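Local coordinates for immunomodulatory active chitinase (Trichuris suis, PDB 6G9C), which probably binds and hydrolyses chitin as a family 18 glycoside hydrolase, and displays immunomodulatory properties in inflammatory lung disease, at residues W152-S157 against A191-P196. Numbering follows the deposited sequence.
Sequences WEYPES and AVSANP. With EDO (1,2-ethanediol), chain E.
Tyr154 and Ser193 face each other with CA atoms 7.0 Å apart, where the loop after strand 147-151 passes the C-terminal end of strand 187-193, and no direct hydrogen bond joins the two segments. The tyrosine ring carries the contact. Ser193 CB sits over one face in a CH-pi contact, 3.8 Å from the centroid and 20° off the normal. Tyr154 CE1 also lies 3.6 Å from Ser193 CA. On the opposite face, Glu153 CB lies over the ring centre, so the ring is clamped between the two residues. The peptide bond between Glu153 and Tyr154 is cis. Both segments belong to the C-terminal rim of the family 18 TIM barrel. Glu153 ends the DxxDxDxE signature; in family 18 chitinases this glutamate is the usual proton donor, and probably is here. Its OE2 accepts a 2.6 Å bond from O1 of a 1,2-ethanediol, which also bonds Tyr220 and probably came from the crystallisation liquor. A water lies 2.6 Å from both Trp152 O and Ala191 O, but more acceptors surround it than it has protons, so which carbonyl it serves is open. With OG anti to the backbone N (chi1 172°), Ser193 accepts a 2.9 Å bond at OG from Asn195 N, forming an ST turn just before helix 196-202.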
loop_
_atom_site.group_PDB
_atom_site.type_symbol
_atom_site.label_atom_id
_atom_site.label_comp_id
_atom_site.label_asym_id
_atom_site.label_seq_id
_atom_site.Cartn_x
_atom_site.Cartn_y
_atom_site.Cartn_z
ATOM N N TRP A 152 -10.586 23.644 9.246
ATOM C CA TRP A 152 -11.646 24.641 9.324
ATOM C C TRP A 152 -11.017 26.007 9.590
ATOM O O TRP A 152 -10.359 26.196 10.620
ATOM C CB TRP A 152 -12.601 24.221 10.443
ATOM C CG TRP A 152 -13.768 25.089 10.783
ATOM C CD1 TRP A 152 -14.014 26.374 10.386
ATOM C CD2 TRP A 152 -14.843 24.718 11.651
ATOM N NE1 TRP A 152 -15.201 26.822 10.951
ATOM C CE2 TRP A 152 -15.727 25.820 11.727
ATOM C CE3 TRP A 152 -15.149 23.553 12.360
ATOM C CZ2 TRP A 152 -16.898 25.792 12.495
ATOM C CZ3 TRP A 152 -16.319 23.520 13.125
ATOM C CH2 TRP A 152 -17.177 24.637 13.183
ATOM N N GLU A 153 -11.213 26.963 8.678
ATOM C CA GLU A 153 -10.540 28.267 8.759
ATOM C C GLU A 153 -11.561 29.404 8.821
ATOM O O GLU A 153 -11.939 29.951 7.782
ATOM C CB GLU A 153 -9.580 28.435 7.545
ATOM C CG GLU A 153 -8.530 27.322 7.477
ATOM C CD GLU A 153 -7.526 27.501 6.336
ATOM O OE1 GLU A 153 -7.427 28.613 5.763
ATOM O OE2 GLU A 153 -6.841 26.508 6.035
ATOM N N TYR A 154 -12.004 29.797 10.027
ATOM C CA TYR A 154 -11.578 29.272 11.329
ATOM C C TYR A 154 -12.802 29.248 12.227
ATOM O O TYR A 154 -13.690 30.065 12.020
ATOM C CB TYR A 154 -10.512 30.167 11.970
ATOM C CG TYR A 154 -9.247 30.265 11.167
ATOM C CD1 TYR A 154 -8.318 29.237 11.187
ATOM C CD2 TYR A 154 -8.980 31.387 10.395
ATOM C CE1 TYR A 154 -7.143 29.321 10.443
ATOM C CE2 TYR A 154 -7.804 31.475 9.644
ATOM C CZ TYR A 154 -6.897 30.448 9.679
ATOM O OH TYR A 154 -5.725 30.535 8.932
ATOM N N PRO A 155 -12.841 28.348 13.217
ATOM C CA PRO A 155 -13.907 28.416 14.225
ATOM C C PRO A 155 -13.924 29.776 14.903
ATOM O O PRO A 155 -12.880 30.325 15.256
ATOM C CB PRO A 155 -13.544 27.302 15.219
ATOM C CG PRO A 155 -12.093 27.028 15.001
ATOM C CD PRO A 155 -11.853 27.295 13.522
ATOM N N GLU A 156 -15.127 30.319 15.079
ATOM C CA GLU A 156 -15.352 31.592 15.741
ATOM C C GLU A 156 -15.909 31.339 17.142
ATOM O O GLU A 156 -16.048 30.193 17.585
ATOM C CB GLU A 156 -16.285 32.460 14.892
ATOM C CG GLU A 156 -15.615 32.906 13.585
ATOM C CD GLU A 156 -16.589 33.244 12.466
ATOM O OE1 GLU A 156 -17.698 33.737 12.745
ATOM O OE2 GLU A 156 -16.228 33.016 11.289
ATOM N N SER A 157 -16.224 32.424 17.854
ATOM C CA SER A 157 -16.691 32.270 19.226
ATOM C C SER A 157 -17.943 31.403 19.281
ATOM O O SER A 157 -18.103 30.582 20.191
ATOM C CB SER A 157 -16.950 33.643 19.843
ATOM O OG SER A 157 -16.691 33.604 21.233
ATOM N N ALA A 191 -5.082 21.900 11.160
ATOM C CA ALA A 191 -4.354 23.126 10.856
ATOM C C ALA A 191 -5.099 24.274 11.521
ATOM O O ALA A 191 -6.328 24.368 11.408
ATOM C CB ALA A 191 -4.234 23.357 9.345
ATOM N N VAL A 192 -4.362 25.134 12.230
ATOM C CA VAL A 192 -4.975 26.058 13.177
ATOM C C VAL A 192 -4.420 27.462 12.969
ATOM O O VAL A 192 -3.318 27.656 12.446
ATOM C CB VAL A 192 -4.763 25.605 14.639
ATOM C CG1 VAL A 192 -5.371 24.213 14.881
ATOM C CG2 VAL A 192 -3.281 25.629 14.997
ATOM N N SER A 193 -5.200 28.444 13.416
ATOM C CA SER A 193 -4.853 29.845 13.226
ATOM C C SER A 193 -3.627 30.223 14.049
ATOM O O SER A 193 -3.426 29.741 15.166
ATOM C CB SER A 193 -6.027 30.746 13.627
ATOM O OG SER A 193 -5.650 32.119 13.613
ATOM N N ALA A 194 -2.815 31.123 13.491
ATOM C CA ALA A 194 -1.707 31.729 14.220
ATOM C C ALA A 194 -2.045 33.114 14.771
ATOM O O ALA A 194 -1.172 33.766 15.348
ATOM C CB ALA A 194 -0.463 31.821 13.322
ATOM N N ASN A 195 -3.287 33.576 14.604
ATOM C CA ASN A 195 -3.707 34.889 15.089
ATOM C C ASN A 195 -4.197 34.734 16.525
ATOM O O ASN A 195 -5.211 34.058 16.748
ATOM C CB ASN A 195 -4.808 35.460 14.193
ATOM C CG ASN A 195 -5.295 36.854 14.625
ATOM O OD1 ASN A 195 -5.355 37.186 15.813
ATOM N ND2 ASN A 195 -5.687 37.658 13.645
ATOM N N PRO A 196 -3.521 35.322 17.516
ATOM C CA PRO A 196 -3.908 35.093 18.920
ATOM C C PRO A 196 -5.352 35.445 19.248
ATOM O O PRO A 196 -5.948 34.793 20.114
ATOM C CB PRO A 196 -2.926 35.987 19.691
ATOM C CG PRO A 196 -1.730 36.078 18.799
ATOM C CD PRO A 196 -2.269 36.092 17.396
HETATM C C1 EDO E . -4.569 24.687 4.546
HETATM O O1 EDO E . -4.966 26.058 4.273
HETATM C C2 EDO E . -3.455 24.592 5.594
HETATM O O2 EDO E . -2.349 25.446 5.207
HETATM O O HOH W 1 -9.469 22.952 11.980
HETATM O O HOH W 2 -8.514 25.535 12.308
HETATM O O HOH W 3 -3.062 31.833 10.610
#